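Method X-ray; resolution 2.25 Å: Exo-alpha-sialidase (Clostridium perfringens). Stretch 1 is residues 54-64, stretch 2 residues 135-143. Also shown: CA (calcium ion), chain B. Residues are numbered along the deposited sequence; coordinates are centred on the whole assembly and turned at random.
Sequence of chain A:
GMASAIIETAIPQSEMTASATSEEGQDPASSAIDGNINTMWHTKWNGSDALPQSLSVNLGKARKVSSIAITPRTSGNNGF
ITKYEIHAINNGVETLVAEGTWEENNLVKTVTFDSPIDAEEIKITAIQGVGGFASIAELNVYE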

ATOM      1  N   SER A  54       4.104  -2.598   7.607  1.00 46.56           N
ATOM      2  CA  SER A  54       3.585  -1.515   6.783  1.00 46.48           C
ATOM      3  C   SER A  54       4.436  -1.235   5.555  1.00 46.26           C
ATOM      4  O   SER A  54       5.599  -1.626   5.498  1.00 46.06           O
ATOM      5  CB  SER A  54       3.460  -0.240   7.617  1.00 46.61           C
ATOM      6  OG  SER A  54       4.737   0.216   8.020  1.00 47.04           O
ATOM      7  N   LEU A  55       3.828  -0.564   4.578  1.00 46.12           N
ATOM      8  CA  LEU A  55       4.513  -0.100   3.380  1.00 45.99           C
ATOM      9  C   LEU A  55       4.289   1.399   3.288  1.00 46.54           C
ATOM     10  O   LEU A  55       3.147   1.861   3.290  1.00 46.60           O
ATOM     11  CB  LEU A  55       3.968  -0.801   2.130  1.00 45.67           C
ATOM     12  CG  LEU A  55       4.298  -0.238   0.737  1.00 45.68           C
ATOM     13  CD1 LEU A  55       5.711  -0.577   0.302  1.00 43.90           C
ATOM     14  CD2 LEU A  55       3.293  -0.723  -0.310  1.00 45.50           C
ATOM     15  N   SER A  56       5.378   2.162   3.247  1.00 46.67           N
ATOM     16  CA  SER A  56       5.278   3.605   3.098  1.00 46.91           C
ATOM     17  C   SER A  56       5.662   3.951   1.684  1.00 47.33           C
ATOM     18  O   SER A  56       6.651   3.435   1.156  1.00 47.32           O
ATOM     19  CB  SER A  56       6.190   4.344   4.085  1.00 46.84           C
ATOM     20  OG  SER A  56       5.862   4.021   5.420  1.00 45.87           O
ATOM     21  N   VAL A  57       4.859   4.811   1.071  1.00 47.77           N
ATOM     22  CA  VAL A  57       5.117   5.286  -0.269  1.00 48.73           C
ATOM     23  C   VAL A  57       5.179   6.811  -0.246  1.00 49.47           C
ATOM     24  O   VAL A  57       4.179   7.488   0.042  1.00 49.75           O
ATOM     25  CB  VAL A  57       4.027   4.798  -1.266  1.00 48.78           C
ATOM     26  CG1 VAL A  57       4.322   5.301  -2.670  1.00 49.09           C
ATOM     27  CG2 VAL A  57       3.931   3.278  -1.254  1.00 48.52           C
ATOM     28  N   ASN A  58       6.363   7.341  -0.529  1.00 49.98           N
ATOM     29  CA  ASN A  58       6.550   8.776  -0.667  1.00 50.49           C
ATOM     30  C   ASN A  58       6.114   9.200  -2.051  1.00 50.86           C
ATOM     31  O   ASN A  58       6.417   8.526  -3.037  1.00 50.83           O
ATOM     32  CB  ASN A  58       8.004   9.166  -0.416  1.00 50.42           C
ATOM     33  CG  ASN A  58       8.191  10.658  -0.322  1.00 50.48           C
ATOM     34  OD1 ASN A  58       8.337  11.345  -1.335  1.00 49.06           O
ATOM     35  ND2 ASN A  58       8.191  11.175   0.908  1.00 51.13           N
ATOM     36  N   LEU A  59       5.404  10.323  -2.118  1.00 51.66           N
ATOM     37  CA  LEU A  59       4.700  10.715  -3.337  1.00 52.10           C
ATOM     38  C   LEU A  59       5.498  11.663  -4.225  1.00 52.95           C
ATOM     39  O   LEU A  59       5.099  11.927  -5.367  1.00 53.25           O
ATOM     40  CB  LEU A  59       3.318  11.288  -2.998  1.00 51.81           C
ATOM     41  CG  LEU A  59       2.386  10.411  -2.149  1.00 50.93           C
ATOM     42  CD1 LEU A  59       1.120  11.165  -1.791  1.00 50.91           C
ATOM     43  CD2 LEU A  59       2.041   9.080  -2.829  1.00 50.30           C
ATOM     44  N   GLY A  60       6.628  12.154  -3.710  1.00 53.54           N
ATOM     45  CA  GLY A  60       7.514  13.036  -4.480  1.00 54.35           C
ATOM     46  C   GLY A  60       7.324  14.508  -4.170  1.00 54.81           C
ATOM     47  O   GLY A  60       8.294  15.254  -4.055  1.00 55.08           O
ATOM     48  N   LYS A  61       6.067  14.926  -4.049  1.00 55.31           N
ATOM     49  CA  LYS A  61       5.728  16.297  -3.666  1.00 55.78           C
ATOM     50  C   LYS A  61       4.421  16.321  -2.879  1.00 55.53           C
ATOM     51  O   LYS A  61       3.855  15.268  -2.590  1.00 55.62           O
ATOM     52  CB  LYS A  61       5.675  17.223  -4.891  1.00 55.62           C
ATOM     53  CG  LYS A  61       4.596  16.912  -5.915  1.00 56.32           C
ATOM     54  CD  LYS A  61       4.726  17.861  -7.121  1.00 57.01           C
ATOM     55  CE  LYS A  61       3.476  17.868  -8.013  1.00 58.33           C
ATOM     56  NZ  LYS A  61       2.270  18.423  -7.316  1.00 59.08           N
ATOM     57  N   ALA A  62       3.961  17.515  -2.506  1.00 55.42           N
ATOM     58  CA  ALA A  62       2.661  17.665  -1.859  1.00 55.38           C
ATOM     59  C   ALA A  62       1.534  17.411  -2.865  1.00 55.19           C
ATOM     60  O   ALA A  62       1.449  18.064  -3.904  1.00 55.12           O
ATOM     61  CB  ALA A  62       2.530  19.043  -1.233  1.00 55.42           C
ATOM     62  N   ARG A  63       0.688  16.435  -2.555  1.00 55.12           N
ATOM     63  CA  ARG A  63      -0.396  16.029  -3.441  1.00 54.88           C
ATOM     64  C   ARG A  63      -1.746  16.174  -2.742  1.00 54.67           C
ATOM     65  O   ARG A  63      -1.809  16.226  -1.515  1.00 54.54           O
ATOM     66  CB  ARG A  63      -0.206  14.570  -3.873  1.00 55.11           C
ATOM     67  CG  ARG A  63       1.172  14.220  -4.405  1.00 55.00           C
ATOM     68  CD  ARG A  63       1.355  14.622  -5.855  1.00 55.41           C
ATOM     69  NE  ARG A  63       2.639  14.129  -6.346  1.00 57.17           N
ATOM     70  CZ  ARG A  63       3.063  14.191  -7.609  1.00 57.52           C
ATOM     71  NH1 ARG A  63       2.311  14.733  -8.563  1.00 56.02           N
ATOM     72  NH2 ARG A  63       4.261  13.701  -7.911  1.00 57.20           N
ATOM     73  N   LYS A  64      -2.816  16.238  -3.533  1.00 54.44           N
ATOM     74  CA  LYS A  64      -4.184  16.220  -3.018  1.00 54.29           C
ATOM     75  C   LYS A  64      -4.862  14.930  -3.467  1.00 53.74           C
ATOM     76  O   LYS A  64      -5.439  14.870  -4.560  1.00 54.11           O
ATOM     77  CB  LYS A  64      -4.976  17.430  -3.520  1.00 54.12           C
ATOM     78  CG  LYS A  64      -4.569  18.756  -2.915  1.00 54.98           C
ATOM     79  CD  LYS A  64      -5.442  19.891  -3.461  1.00 55.13           C
ATOM     80  CE  LYS A  64      -5.040  21.243  -2.875  1.00 57.41           C
ATOM     81  NZ  LYS A  64      -5.067  21.251  -1.373  1.00 57.58           N
ATOM     82  N   SER A 135       1.048  -8.634   1.415  1.00 42.96           N
ATOM     83  CA  SER A 135       1.526  -8.444   0.051  1.00 42.30           C
ATOM     84  C   SER A 135       0.684  -7.413  -0.703  1.00 42.52           C
ATOM     85  O   SER A 135      -0.523  -7.283  -0.463  1.00 42.48           O
ATOM     86  CB  SER A 135       1.584  -9.771  -0.719  1.00 42.35           C
ATOM     87  OG  SER A 135       0.337 -10.447  -0.749  1.00 41.70           O
ATOM     88  N   ILE A 136       1.350  -6.661  -1.578  1.00 42.44           N
ATOM     89  CA  ILE A 136       0.728  -5.705  -2.482  1.00 42.44           C
ATOM     90  C   ILE A 136       1.530  -5.771  -3.777  1.00 43.07           C
ATOM     91  O   ILE A 136       2.740  -5.532  -3.778  1.00 43.07           O
ATOM     92  CB  ILE A 136       0.746  -4.240  -1.926  1.00 42.47           C
ATOM     93  CG1 ILE A 136      -0.201  -4.081  -0.728  1.00 42.06           C
ATOM     94  CG2 ILE A 136       0.363  -3.234  -3.019  1.00 41.89           C
ATOM     95  CD1 ILE A 136      -0.057  -2.753   0.020  1.00 41.79           C
ATOM     96  N   ALA A 137       0.862  -6.111  -4.874  1.00 43.43           N
ATOM     97  CA  ALA A 137       1.530  -6.206  -6.170  1.00 43.72           C
ATOM     98  C   ALA A 137       1.645  -4.840  -6.844  1.00 43.74           C
ATOM     99  O   ALA A 137       2.651  -4.556  -7.495  1.00 43.80           O
ATOM    100  CB  ALA A 137       0.824  -7.229  -7.083  1.00 43.54           C
ATOM    101  N   GLU A 138       0.622  -4.003  -6.679  1.00 44.08           N
ATOM    102  CA  GLU A 138       0.632  -2.633  -7.207  1.00 44.68           C
ATOM    103  C   GLU A 138      -0.115  -1.645  -6.307  1.00 44.96           C
ATOM    104  O   GLU A 138      -1.149  -1.974  -5.725  1.00 45.07           O
ATOM    105  CB  GLU A 138       0.047  -2.568  -8.622  1.00 44.92           C
ATOM    106  CG  GLU A 138       1.002  -2.928  -9.739  1.00 45.54           C
ATOM    107  CD  GLU A 138       2.218  -2.040  -9.778  1.00 46.57           C
ATOM    108  OE1 GLU A 138       2.075  -0.817 -10.004  1.00 47.16           O
ATOM    109  OE2 GLU A 138       3.327  -2.574  -9.589  1.00 47.75           O
ATOM    110  N   LEU A 139       0.432  -0.437  -6.202  1.00 45.09           N
ATOM    111  CA  LEU A 139      -0.190   0.637  -5.456  1.00 45.19           C
ATOM    112  C   LEU A 139      -0.192   1.903  -6.299  1.00 44.99           C
ATOM    113  O   LEU A 139       0.858   2.355  -6.767  1.00 45.00           O
ATOM    114  CB  LEU A 139       0.526   0.877  -4.122  1.00 45.52           C
ATOM    115  CG  LEU A 139      -0.242   1.839  -3.212  1.00 46.24           C
ATOM    116  CD1 LEU A 139      -0.274   1.344  -1.782  1.00 48.12           C
ATOM    117  CD2 LEU A 139       0.287   3.271  -3.305  1.00 46.73           C
ATOM    118  N   ASN A 140      -1.385   2.459  -6.493  1.00 44.28           N
ATOM    119  CA  ASN A 140      -1.547   3.664  -7.280  1.00 43.84           C
ATOM    120  C   ASN A 140      -2.259   4.739  -6.474  1.00 44.16           C
ATOM    121  O   ASN A 140      -3.080   4.433  -5.599  1.00 44.04           O
ATOM    122  CB  ASN A 140      -2.309   3.352  -8.569  1.00 43.36           C
ATOM    123  CG  ASN A 140      -1.463   2.620  -9.569  1.00 42.31           C
ATOM    124  OD1 ASN A 140      -0.667   3.231 -10.284  1.00 40.63           O
ATOM    125  ND2 ASN A 140      -1.614   1.298  -9.622  1.00 40.66           N
ATOM    126  N   VAL A 141      -1.919   5.993  -6.749  1.00 44.42           N
ATOM    127  CA  VAL A 141      -2.479   7.111  -5.990  1.00 45.36           C
ATOM    128  C   VAL A 141      -3.036   8.121  -6.970  1.00 45.52           C
ATOM    129  O   VAL A 141      -2.377   8.490  -7.942  1.00 45.71           O
ATOM    130  CB  VAL A 141      -1.446   7.775  -5.037  1.00 45.34           C
ATOM    131  CG1 VAL A 141      -2.146   8.728  -4.072  1.00 46.20           C
ATOM    132  CG2 VAL A 141      -0.683   6.721  -4.235  1.00 45.58           C
ATOM    133  N   TYR A 142      -4.264   8.546  -6.723  1.00 45.88           N
ATOM    134  CA  TYR A 142      -4.956   9.379  -7.683  1.00 46.08           C
ATOM    135  C   TYR A 142      -5.248  10.743  -7.104  1.00 46.56           C
ATOM    136  O   TYR A 142      -5.533  10.864  -5.911  1.00 46.68           O
ATOM    137  CB  TYR A 142      -6.225   8.674  -8.166  1.00 45.78           C
ATOM    138  CG  TYR A 142      -5.919   7.375  -8.865  1.00 45.38           C
ATOM    139  CD1 TYR A 142      -5.775   6.187  -8.142  1.00 45.23           C
ATOM    140  CD2 TYR A 142      -5.738   7.335 -10.245  1.00 45.03           C
ATOM    141  CE1 TYR A 142      -5.479   4.996  -8.780  1.00 45.42           C
ATOM    142  CE2 TYR A 142      -5.443   6.144 -10.893  1.00 45.04           C
ATOM    143  CZ  TYR A 142      -5.310   4.983 -10.155  1.00 45.19           C
ATOM    144  OH  TYR A 142      -5.014   3.805 -10.790  1.00 44.73           O
ATOM    145  N   GLU A 143      -5.122  11.763  -7.950  1.00 47.28           N
ATOM    146  CA  GLU A 143      -5.536  13.130  -7.619  1.00 48.63           C
ATOM    147  C   GLU A 143      -6.764  13.486  -8.460  1.00 48.42           C
ATOM    148  O   GLU A 143      -7.259  14.610  -8.405  1.00 48.74           O
ATOM    149  CB  GLU A 143      -4.416  14.151  -7.890  1.00 48.51           C
ATOM    150  CG  GLU A 143      -3.067  13.841  -7.252  1.00 49.60           C
ATOM    151  CD  GLU A 143      -2.167  15.068  -7.177  1.00 50.19           C
ATOM    152  OE1 GLU A 143      -2.398  15.925  -6.290  1.00 52.35           O
ATOM    153  OE2 GLU A 143      -1.227  15.181  -8.000  1.00 52.48           O
TER
HETATM  154 CA    CA B1139       4.431  -4.629  -8.983  1.00 42.43          CA

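Two β-strands that pack face to face commonly meet through every second side chain, and this sialidase structure offers a compact example. At the centre, Val57 CG2 approaches Leu139 CD2 at 4.2 Å. To one side, Leu55 CD2 lies 3.9 Å from Ile136 CD1 and 4.4 Å from Leu139 CD1, so one methyl touches two neighbours; to the other, Leu59 CD2 meets Val141 CG2 at 3.9 Å. All six residues are buried, as suits aliphatic side chains.

The backbone arrangement permits these pairings. The strands 54-59 and 138-142 run in broadly the same direction, inclined by 40°, with their axes 9.9 Å apart at closest approach. That spacing is too wide for backbone hydrogen bonds and leaves room for aliphatic side chains to meet between the backbones. On the first strand Leu55, Val57 and Leu59 point toward the partner, while Ser54, Ser56 and Asn58 lie out of its reach; Leu139 and Val141 answer from the second, joined by Ile136 from the short strand before it.

Beyond Leu59 the chain turns a corner at Gly60 and Lys61, and the chemistry becomes polar. Gly60 has a positive phi of 99°, at which a CB would jam against the carbonyl oxygen of Leu59; its N donates to Asn58 OD1 at 3.0 Å. Arg63 then reaches back, its NH2 donating to Leu59 O at 3.2 Å, which links the two sides of the corner.

Glu143, the last residue of the chain, closes the edge. Its OE1 accepts a nearly straight hydrogen bond from Lys64 N at 2.8 Å, while Glu143 OE2 sits near the guanidinium plane and forms a long salt bridge, 3.6 Å from Arg63 NH1. One carboxylate thus engages both a backbone amide and a positive charge. A CA-H...O contact, Glu143 CA to Lys64 O at 3.5 Å, supplements them.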